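Local atomic coordinates of UDP-N-acetylglucosamine 2-epimerase (PDB entry 4NES), a protein that probably catalyses the reversible epimerization at C-2 of UDP-N-acetylglucosamine to give UDP-N-acetylmannosamine. Residues G290-A295 against C302-D307. Numbering follows the deposited sequence.
With UDP (uridine-5'-diphosphate), chain C.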
loop_
_atom_site.group_PDB
_atom_site.type_symbol
_atom_site.label_atom_id
_atom_site.label_comp_id
_atom_site.label_asym_id
_atom_site.label_seq_id
_atom_site.Cartn_x
_atom_site.Cartn_y
_atom_site.Cartn_z
ATOM N N GLY A 290 0.934 7.735 21.021
ATOM C CA GLY A 290 0.397 8.971 21.554
ATOM C C GLY A 290 0.858 9.273 22.971
ATOM O O GLY A 290 1.097 10.434 23.299
ATOM N N VAL A 291 0.992 8.247 23.808
ATOM C CA VAL A 291 1.400 8.488 25.191
ATOM C C VAL A 291 2.850 8.987 25.250
ATOM O O VAL A 291 3.171 9.833 26.076
ATOM C CB VAL A 291 1.170 7.261 26.079
ATOM C CG1 VAL A 291 1.717 7.483 27.478
ATOM C CG2 VAL A 291 -0.316 6.935 26.143
ATOM N N GLN A 292 3.716 8.499 24.364
ATOM C CA GLN A 292 5.088 9.017 24.300
ATOM C C GLN A 292 5.074 10.520 24.041
ATOM O O GLN A 292 5.834 11.277 24.653
ATOM C CB GLN A 292 5.880 8.339 23.178
ATOM C CG GLN A 292 6.274 6.903 23.448
ATOM C CD GLN A 292 6.956 6.312 22.241
ATOM O OE1 GLN A 292 8.086 6.669 21.920
ATOM N NE2 GLN A 292 6.263 5.412 21.547
ATOM N N GLU A 293 4.215 10.953 23.126
ATOM C CA GLU A 293 4.093 12.369 22.809
ATOM C C GLU A 293 3.532 13.174 23.974
ATOM O O GLU A 293 4.074 14.220 24.325
ATOM C CB GLU A 293 3.227 12.547 21.560
ATOM C CG GLU A 293 3.930 12.039 20.306
ATOM C CD GLU A 293 2.985 11.684 19.174
ATOM O OE1 GLU A 293 1.762 11.612 19.404
ATOM O OE2 GLU A 293 3.485 11.457 18.051
ATOM N N GLU A 294 2.452 12.684 24.573
ATOM C CA GLU A 294 1.844 13.373 25.705
ATOM C C GLU A 294 2.770 13.475 26.906
ATOM O O GLU A 294 2.813 14.511 27.562
ATOM C CB GLU A 294 0.516 12.713 26.076
ATOM C CG GLU A 294 -0.504 12.930 24.973
ATOM C CD GLU A 294 -1.713 12.043 25.071
ATOM O OE1 GLU A 294 -1.674 11.018 25.791
ATOM O OE2 GLU A 294 -2.711 12.360 24.397
ATOM N N ALA A 295 3.515 12.409 27.190
ATOM C CA ALA A 295 4.479 12.434 28.287
ATOM C C ALA A 295 5.475 13.566 28.047
ATOM O O ALA A 295 5.790 14.342 28.953
ATOM C CB ALA A 295 5.193 11.093 28.396
ATOM N N CYS A 302 9.354 9.585 30.422
ATOM C CA CYS A 302 8.748 8.437 29.774
ATOM C C CYS A 302 9.770 7.317 29.589
ATOM O O CYS A 302 10.947 7.569 29.291
ATOM C CB CYS A 302 8.171 8.860 28.419
ATOM S SG CYS A 302 7.118 7.613 27.634
ATOM N N ILE A 303 9.323 6.081 29.788
ATOM C CA ILE A 303 10.123 4.909 29.459
ATOM C C ILE A 303 9.317 4.080 28.478
ATOM O O ILE A 303 8.186 3.675 28.773
ATOM C CB ILE A 303 10.465 4.089 30.709
ATOM C CG1 ILE A 303 11.426 4.870 31.598
ATOM C CG2 ILE A 303 11.075 2.741 30.312
ATOM C CD1 ILE A 303 11.572 4.287 32.986
ATOM N N THR A 304 9.895 3.849 27.302
ATOM C CA THR A 304 9.175 3.184 26.222
ATOM C C THR A 304 9.593 1.722 26.123
ATOM O O THR A 304 10.777 1.404 25.941
ATOM C CB THR A 304 9.355 3.914 24.877
ATOM O OG1 THR A 304 8.821 5.238 24.992
ATOM C CG2 THR A 304 8.597 3.197 23.775
ATOM N N LEU A 305 8.614 0.835 26.265
ATOM C CA LEU A 305 8.850 -0.607 26.292
ATOM C C LEU A 305 8.879 -1.169 24.868
ATOM O O LEU A 305 8.107 -2.069 24.518
ATOM C CB LEU A 305 7.763 -1.276 27.146
ATOM C CG LEU A 305 7.632 -0.726 28.576
ATOM C CD1 LEU A 305 6.263 -1.052 29.163
ATOM C CD2 LEU A 305 8.729 -1.266 29.475
ATOM N N ARG A 306 9.775 -0.615 24.049
ATOM C CA ARG A 306 9.939 -1.003 22.647
ATOM C C ARG A 306 11.416 -0.926 22.298
ATOM O O ARG A 306 12.191 -0.282 23.010
ATOM C CB ARG A 306 9.149 -0.064 21.721
ATOM C CG ARG A 306 7.640 -0.108 21.900
ATOM C CD ARG A 306 6.934 0.973 21.068
ATOM N NE ARG A 306 7.333 0.910 19.667
ATOM C CZ ARG A 306 7.087 1.856 18.762
ATOM N NH1 ARG A 306 6.403 2.939 19.100
ATOM N NH2 ARG A 306 7.518 1.714 17.518
ATOM N N ASP A 307 11.805 -1.582 21.205
ATOM C CA ASP A 307 13.198 -1.579 20.764
ATOM C C ASP A 307 13.499 -0.365 19.903
ATOM O O ASP A 307 14.661 -0.041 19.640
ATOM C CB ASP A 307 13.509 -2.851 19.968
ATOM C CG ASP A 307 13.423 -4.100 20.810
ATOM O OD1 ASP A 307 13.818 -4.043 21.992
ATOM O OD2 ASP A 307 12.965 -5.140 20.287
HETATM N N1 UDP C . -5.760 7.290 26.166
HETATM C C2 UDP C . -6.934 7.536 26.795
HETATM N N3 UDP C . -7.350 6.714 27.782
HETATM C C4 UDP C . -6.638 5.635 28.175
HETATM C C5 UDP C . -5.419 5.347 27.545
HETATM C C6 UDP C . -5.009 6.207 26.520
HETATM O O2 UDP C . -7.623 8.507 26.473
HETATM O O4 UDP C . -7.117 4.816 29.193
HETATM C "C1'" UDP C . -5.275 8.122 25.050
HETATM C "C2'" UDP C . -4.002 8.775 25.190
HETATM O "O2'" UDP C . -4.128 9.943 25.971
HETATM C "C3'" UDP C . -3.589 9.006 23.800
HETATM C "C4'" UDP C . -4.222 7.924 23.059
HETATM O "O4'" UDP C . -5.059 7.235 23.954
HETATM O "O3'" UDP C . -4.009 10.235 23.275
HETATM C "C5'" UDP C . -3.258 6.925 22.515
HETATM O "O5'" UDP C . -3.913 5.832 21.918
HETATM P PA UDP C . -3.309 4.367 21.923
HETATM O O1A UDP C . -4.457 3.392 22.075
HETATM O O2A UDP C . -2.295 4.250 23.040
HETATM O O3A UDP C . -2.669 4.094 20.508
HETATM P PB UDP C . -1.358 4.559 19.784
HETATM O O1B UDP C . -1.088 6.025 20.087
HETATM O O2B UDP C . -0.223 3.667 20.217
HETATM O O3B UDP C . -1.697 4.328 18.337
#
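With CG beside the backbone N (chi1 -73°) and an extended chain beyond it, Gln292 reaches from its helix to Thr304, whose chi1 of -62° turns OG1 to meet it. The helix and strand 302-304 belong to a beta-alpha-beta unit in the parallel sheet of one Rossmann-like half of this GT-B fold. The two side chains cross at about a right angle. Gln292 CG lies 3.4 Å from Thr304 OG1, and CD lies 3.8 Å from Thr304 CG2. These touches are not polar bonds: Thr304 OG1 hydrogen-bonds Asn320 OD1, while the buried Gln292 amide uses OE1 for Thr309 and NE2 for Ser288 O. Cutting Gln292 back to alanine is likely to leave Thr309 and Ser288 O without these mates and Thr304 less covered. Gln292 NE2 lies 3.5 Å from Arg306 NH1, two donors that do not bond, with amide and guanidinium planes 82° apart. Arg306 NH1 instead forms a salt bridge with Glu310 OE2. Further along, Ala295 CB packs on Cys302 CB at 3.7 Å. The helix also serves the UDP site. Its N-terminal turn gives Gly290 N to UDP O1B, on the beta phosphate, at 2.8 Å. One turn on, Glu294 receives both ribose hydroxyls, UDP O2' on OE1 and UDP O3' on OE2, each at 2.7 Å.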